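Local coordinates for geranyltranstransferase (Stenotrophomonas maltophilia, PDB 7LBJ), which makes octaprenyl diphosphate, as a magnesium-dependent trans-prenyl synthase that lengthens an allylic diphosphate with isoprene units, at the interface of chains A and B. Coordinates in Å, arbitrary orientation; residue numbers count along the deposited sequence, not the author numbering. Chains: chain A/B, Geranyltranstransferase.

Contact 1: the interface of chains A and B. Residues chain A 91, 119-120, 123; chain B 87, 91, 94, 97, 119, 123.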
# COMPACT_ATOMS: atom_id res chain seq x y z
N HIS A 91 7.21 -0.33 10.27
CA HIS A 91 8.22 0.53 9.66
C HIS A 91 8.74 1.58 10.63
O HIS A 91 9.95 1.82 10.69
CB HIS A 91 7.66 1.17 8.38
CG HIS A 91 7.55 0.20 7.25
ND1 HIS A 91 7.15 0.58 5.98
CD2 HIS A 91 7.78 -1.14 7.19
CE1 HIS A 91 7.15 -0.49 5.19
NE2 HIS A 91 7.54 -1.54 5.90
N ILE A 119 10.52 -4.93 6.76
CA ILE A 119 10.19 -4.04 5.66
C ILE A 119 9.11 -4.67 4.79
O ILE A 119 8.06 -4.07 4.51
CB ILE A 119 11.45 -3.71 4.85
CG1 ILE A 119 12.38 -2.78 5.66
CG2 ILE A 119 11.08 -3.08 3.50
CD1 ILE A 119 13.82 -2.77 5.12
N LEU A 120 9.34 -5.93 4.37
CA LEU A 120 8.41 -6.60 3.48
C LEU A 120 7.09 -6.92 4.17
O LEU A 120 6.03 -6.88 3.54
CB LEU A 120 9.04 -7.88 2.94
CG LEU A 120 10.16 -7.64 1.95
CD1 LEU A 120 10.79 -8.98 1.59
CD2 LEU A 120 9.62 -6.92 0.70
N ASP A 123 5.19 -3.78 4.08
CA ASP A 123 4.71 -3.59 2.70
C ASP A 123 3.50 -4.46 2.41
O ASP A 123 2.50 -4.00 1.86
CB ASP A 123 5.84 -3.89 1.71
CG ASP A 123 6.93 -2.84 1.74
OD1 ASP A 123 6.67 -1.73 2.27
OD2 ASP A 123 8.04 -3.12 1.20
N TYR B 87 7.95 1.63 -6.16
CA TYR B 87 8.13 1.49 -4.71
C TYR B 87 8.92 0.24 -4.39
O TYR B 87 9.77 0.24 -3.48
CB TYR B 87 6.77 1.51 -3.98
CG TYR B 87 6.36 0.21 -3.31
CD1 TYR B 87 6.98 -0.25 -2.13
CD2 TYR B 87 5.31 -0.54 -3.81
CE1 TYR B 87 6.61 -1.45 -1.54
CE2 TYR B 87 4.90 -1.74 -3.20
CZ TYR B 87 5.56 -2.19 -2.08
OH TYR B 87 5.16 -3.37 -1.50
N HIS B 91 12.51 0.04 -1.99
CA HIS B 91 12.76 -0.80 -0.81
C HIS B 91 13.81 -1.87 -1.09
O HIS B 91 14.65 -2.15 -0.23
CB HIS B 91 11.45 -1.41 -0.31
CG HIS B 91 10.57 -0.42 0.38
ND1 HIS B 91 9.35 -0.75 0.93
CD2 HIS B 91 10.73 0.92 0.59
CE1 HIS B 91 8.80 0.34 1.46
NE2 HIS B 91 9.62 1.36 1.26
N LEU B 94 17.45 -0.83 -0.48
CA LEU B 94 17.86 -0.48 0.88
C LEU B 94 18.96 -1.40 1.40
O LEU B 94 19.07 -2.56 0.98
CB LEU B 94 16.65 -0.55 1.83
CG LEU B 94 15.52 0.43 1.55
CD1 LEU B 94 14.32 0.05 2.42
CD2 LEU B 94 16.02 1.85 1.86
N MET B 97 18.14 -4.90 2.35
CA MET B 97 17.67 -5.72 1.25
C MET B 97 18.86 -5.97 0.32
O MET B 97 19.82 -6.61 0.73
CB MET B 97 16.51 -5.03 0.54
CG MET B 97 15.32 -4.72 1.47
SD MET B 97 14.21 -6.15 1.62
CE MET B 97 13.34 -6.08 0.08
N ILE B 119 12.31 4.70 2.87
CA ILE B 119 11.27 3.79 3.38
C ILE B 119 9.90 4.42 3.20
O ILE B 119 8.98 3.81 2.63
CB ILE B 119 11.52 3.43 4.85
CG1 ILE B 119 12.72 2.48 4.99
CG2 ILE B 119 10.29 2.72 5.44
CD1 ILE B 119 13.36 2.55 6.37
N ASP B 123 6.58 3.60 0.81
CA ASP B 123 5.26 3.39 1.41
C ASP B 123 4.23 4.29 0.75
O ASP B 123 3.11 3.85 0.44
CB ASP B 123 5.31 3.68 2.91
CG ASP B 123 6.09 2.63 3.70
OD1 ASP B 123 6.33 1.53 3.16
OD2 ASP B 123 6.43 2.90 4.90
O HOH W 1 4.78 0.05 0.79
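A:Asp123 and B:His91 meet tip to tip, and A:His91 meets B:Asp123 in the same way. This two-fold pair is the tight part of the contact. B:His91 has CG anti to the carbonyl carbon, beside the backbone N (chi1 -74°), which turns ND1 to the partner's carboxylate. B:His91 ND1 donates to A:Asp123 OD2 at 2.7 Å, in a nearly straight bond (168° at H). The carboxylate accepts on its syn lone pair and lies nearly coplanar with the imidazole (12°). A:Asp123 OD1 lies 3.1 Å from B:His91 ND1, as a longer second leg. Through its other ring nitrogen, B:His91 NE2 donates to B:Ile119 O at 2.9 Å, in the ring plane. Both nitrogens are thus engaged, which fixes the ring's rotation. B:Tyr87 CD1 lies over one face of B:His91. B:Tyr87 CE1 is 3.5 Å from A:Asp123 OD2, its ring almost perpendicular to the carboxylate.

The rest is looser. Water 1 bridges OD1 of A:Asp123 and OD1 of B:Asp123. A:Ile119 CD1 meets B:Leu94 CD1 at 3.9 Å, and A:Ile119 CG2 touches the imidazole. Bent B:Met97 lays CE against A:Leu120 CD2. B:His91 directly precedes the first aspartate-rich motif, DDLPAMD. The site ties the subunits together and may steady this magnesium-binding segment.

Contact 2: the interface of chains A and B. Residues chain A 87, 126, 130, 151, 154-155, 160; chain B 123-124, 126-127, 130.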
# COMPACT_ATOMS: atom_id res chain seq x y z
N TYR A 87 1.03 -1.84 9.87
CA TYR A 87 2.18 -1.74 8.98
C TYR A 87 2.99 -0.50 9.32
O TYR A 87 4.22 -0.52 9.31
CB TYR A 87 1.74 -1.76 7.49
CG TYR A 87 1.94 -0.45 6.72
CD1 TYR A 87 3.22 0.04 6.43
CD2 TYR A 87 0.85 0.29 6.26
CE1 TYR A 87 3.40 1.26 5.76
CE2 TYR A 87 1.04 1.50 5.57
CZ TYR A 87 2.31 1.97 5.33
OH TYR A 87 2.48 3.16 4.67
N GLN A 126 0.22 -3.46 4.16
CA GLN A 126 -0.43 -2.35 3.46
C GLN A 126 -1.24 -2.86 2.28
O GLN A 126 -2.40 -2.48 2.10
CB GLN A 126 0.58 -1.29 2.99
CG GLN A 126 -0.18 -0.19 2.21
CD GLN A 126 0.66 0.97 1.66
OE1 GLN A 126 0.15 1.77 0.88
NE2 GLN A 126 1.93 1.06 2.05
N PHE A 130 -5.73 -2.78 1.40
CA PHE A 130 -6.48 -2.39 0.22
C PHE A 130 -7.18 -3.59 -0.42
O PHE A 130 -8.31 -3.48 -0.90
CB PHE A 130 -5.56 -1.69 -0.78
CG PHE A 130 -5.09 -0.35 -0.28
CD1 PHE A 130 -5.99 0.71 -0.19
CD2 PHE A 130 -3.78 -0.16 0.13
CE1 PHE A 130 -5.58 1.96 0.29
CE2 PHE A 130 -3.36 1.10 0.63
CZ PHE A 130 -4.26 2.14 0.72
N ALA A 151 -6.96 5.39 1.14
CA ALA A 151 -5.75 5.83 0.44
C ALA A 151 -5.43 7.28 0.77
O ALA A 151 -4.27 7.63 1.03
CB ALA A 151 -5.92 5.68 -1.07
N SER A 154 -3.95 7.51 4.26
CA SER A 154 -2.78 6.71 4.59
C SER A 154 -1.51 7.16 3.90
O SER A 154 -0.43 6.81 4.37
CB SER A 154 -3.04 5.26 4.23
OG SER A 154 -4.17 4.78 4.92
N GLY A 155 -1.60 7.92 2.82
CA GLY A 155 -0.43 8.23 2.01
C GLY A 155 0.23 9.54 2.37
O GLY A 155 0.16 10.01 3.52
N CYS A 160 1.52 8.79 6.01
CA CYS A 160 2.91 8.82 5.56
C CYS A 160 3.48 10.22 5.60
O CYS A 160 4.64 10.41 5.99
CB CYS A 160 3.03 8.29 4.13
SG CYS A 160 3.03 6.53 4.04
N ASP B 123 6.58 3.60 0.81
CA ASP B 123 5.26 3.39 1.41
C ASP B 123 4.23 4.29 0.75
O ASP B 123 3.11 3.85 0.44
CB ASP B 123 5.31 3.68 2.91
CG ASP B 123 6.09 2.63 3.70
OD1 ASP B 123 6.33 1.53 3.16
OD2 ASP B 123 6.43 2.90 4.90
N ALA B 124 4.59 5.54 0.50
CA ALA B 124 3.63 6.50 -0.04
C ALA B 124 3.35 6.25 -1.51
O ALA B 124 2.23 6.51 -1.96
CB ALA B 124 4.14 7.93 0.17
N GLN B 126 3.28 3.25 -2.87
CA GLN B 126 2.30 2.16 -2.86
C GLN B 126 0.90 2.70 -2.63
O GLN B 126 -0.04 2.35 -3.36
CB GLN B 126 2.63 1.09 -1.81
CG GLN B 126 1.54 -0.03 -1.92
CD GLN B 126 1.63 -1.24 -0.94
OE1 GLN B 126 0.74 -2.10 -0.98
NE2 GLN B 126 2.67 -1.32 -0.13
N THR B 127 0.72 3.56 -1.62
CA THR B 127 -0.61 4.10 -1.38
C THR B 127 -1.12 4.89 -2.59
O THR B 127 -2.30 4.80 -2.93
CB THR B 127 -0.59 5.01 -0.15
OG1 THR B 127 -0.09 4.27 0.97
CG2 THR B 127 -2.01 5.44 0.17
N PHE B 130 -2.79 2.78 -5.30
CA PHE B 130 -4.17 2.40 -5.01
C PHE B 130 -5.12 3.60 -5.08
O PHE B 130 -6.24 3.49 -5.58
CB PHE B 130 -4.23 1.68 -3.66
CG PHE B 130 -3.67 0.29 -3.72
CD1 PHE B 130 -4.37 -0.72 -4.38
CD2 PHE B 130 -2.41 0.00 -3.21
CE1 PHE B 130 -3.84 -2.01 -4.50
CE2 PHE B 130 -1.87 -1.30 -3.30
CZ PHE B 130 -2.59 -2.30 -3.96
O HOH W 2 0.48 4.21 3.65
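A:Gln126 has CG anti to the backbone N (chi1 177°) and stays extended beyond it, which carries OE1 across to B:Thr127. There OG1 lies beside the backbone N and CG2 anti to it. This turns the hydroxyl to the A:Gln126 amide and the methyl to A:Ala151 and A:Gly155. The site is where the two 115-134 helices pair in the all-helical trans-prenyl synthase fold.

B:Thr127 OG1 donates to A:Gln126 OE1 at 2.5 Å, a short bond. The hydroxyl sits above the carbonyl plane, 38° out of it. B:Thr127 OG1 also lies 3.3 Å from B:Asp123 O. The two carbonyls compete for its one hydrogen, which likely favours A:Gln126. B:Thr127 OG1 is 2.7 Å from water 2. Water 2 lies 2.8 Å from the carbonyl O of A:Ser154 and also bonds A:Tyr87 OH. B:Thr127 CG2 packs on A:Gly155 CA at 3.7 Å.

The amides of A:Gln126 and B:Gln126 meet tip to tip and stack, 14° apart. A:Phe130 and B:Phe130 cross obliquely, each placing CB over the centre of the other's ring. A:Phe130 CD2 and B:Phe130 CD2 are 3.6 Å apart. A:Cys160 SG rests on B:Asp123 CB at 3.8 Å. The bond from A:Gln126 NE2 to B:Asp123 O is weak.

Contact 3: the interface of chains A and B. Residues chain A 156, 160-161, 164-165, 168; chain B 37, 40, 120.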
# COMPACT_ATOMS: atom_id res chain seq x y z
N ALA A 156 0.89 10.16 1.37
CA ALA A 156 1.63 11.39 1.62
C ALA A 156 0.74 12.53 2.09
O ALA A 156 1.25 13.47 2.72
CB ALA A 156 2.39 11.82 0.37
N CYS A 160 1.52 8.79 6.01
CA CYS A 160 2.91 8.82 5.56
C CYS A 160 3.48 10.22 5.60
O CYS A 160 4.64 10.41 5.99
CB CYS A 160 3.03 8.29 4.13
SG CYS A 160 3.03 6.53 4.04
N GLY A 161 2.71 11.21 5.15
CA GLY A 161 3.19 12.59 5.22
C GLY A 161 3.48 13.02 6.65
O GLY A 161 4.46 13.72 6.92
N ALA A 164 6.66 11.60 7.83
CA ALA A 164 7.77 12.35 7.25
C ALA A 164 7.98 13.68 7.96
O ALA A 164 9.13 14.09 8.20
CB ALA A 164 7.52 12.58 5.76
N LEU A 165 6.90 14.39 8.27
CA LEU A 165 7.04 15.64 9.03
C LEU A 165 7.74 15.40 10.35
O LEU A 165 8.57 16.20 10.79
CB LEU A 165 5.66 16.25 9.27
CG LEU A 165 4.99 16.87 8.04
CD1 LEU A 165 3.54 17.26 8.34
CD2 LEU A 165 5.77 18.08 7.54
N ASP A 168 11.47 14.74 9.67
CA ASP A 168 12.15 15.99 9.35
C ASP A 168 12.43 16.83 10.59
O ASP A 168 13.40 17.59 10.63
CB ASP A 168 11.33 16.81 8.35
CG ASP A 168 11.35 16.24 6.93
OD1 ASP A 168 12.20 15.38 6.62
OD2 ASP A 168 10.49 16.66 6.12
N PRO B 37 5.03 17.57 3.13
CA PRO B 37 6.46 17.51 3.49
C PRO B 37 7.34 17.44 2.22
O PRO B 37 7.18 16.52 1.40
CB PRO B 37 6.57 16.22 4.32
CG PRO B 37 5.50 15.33 3.75
CD PRO B 37 4.37 16.26 3.28
N LEU B 40 9.87 14.28 1.45
CA LEU B 40 9.16 13.07 1.02
C LEU B 40 8.69 13.18 -0.42
O LEU B 40 8.88 12.25 -1.23
CB LEU B 40 7.97 12.82 1.95
CG LEU B 40 7.05 11.68 1.48
CD1 LEU B 40 7.80 10.38 1.56
CD2 LEU B 40 5.82 11.65 2.35
N LEU B 120 9.75 5.68 3.64
CA LEU B 120 8.47 6.37 3.57
C LEU B 120 8.07 6.67 2.14
O LEU B 120 6.88 6.61 1.81
CB LEU B 120 8.52 7.67 4.38
CG LEU B 120 8.57 7.45 5.90
CD1 LEU B 120 8.66 8.78 6.61
CD2 LEU B 120 7.36 6.66 6.41
O HOH W 3 9.74 14.71 4.29
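Water 3 joins the two chains here. It lies 2.8 Å from the carboxylate oxygen OD2 of A:Asp168 and 2.9 Å from the backbone N of B:Leu40. The amide bond to the water is bent (133° at H). The N-H comes from the first turn of helix 38-46, while A:Asp168 ends helix 159-168. The direct contact between the chains is apolar.

A:Ala164 meets several partner groups. A:Ala164 CB packs against B:Leu40 CB at 3.8 Å. B:Leu40 has CG anti to its backbone N (chi1 172°), which points CD2 at A:Ala164 CB and A:Ala156 CB. B:Leu40 CD2 is 4.0 Å from A:Ala156 CB and also touches A:Gly161 CA. B:Leu120 reaches A:Ala164 from another direction, on its backbone. B:Leu120 CD1 sits 3.7 Å from A:Ala164 CA. Small residues, A:Gly161 and A:Ala164, probably let the partner lie close to the helix backbone.

B:Pro37 follows a cis peptide bond and leans its ring against the same helix. B:Pro37 CG lies 3.9 Å from A:Gly161 CA. B:Pro37 CB meets A:Leu165 CD2 at 3.8 Å, the two side chains crossing at about a right angle.

In the fold, helix 159-168 of chain A, with A:Ala156 in the loop before it, packs against the loop at B:Pro37, the start of helix 38-46 and helix 115-134 of chain B.

Contacts 1 and 2 have C-alpha centres about 12 Å apart and share B:Asp123. Contacts 2 and 3 are also about 12 Å apart and share A:Cys160. Contacts 1 and 3 are about 15 Å apart. Helix 115-134 runs through all three. Contacts 1 and 2 share helix 75-92 (75-93 in chain B), contacts 2 and 3 share helix 159-168, and contact 3 adds helix 38-46. The two-fold axis passes near the paired residues of contacts 1 and 2, while contact 3 recurs with the chains exchanged. Together they form one continuous interface, as expected for the homodimers of this family, and likely the biological one.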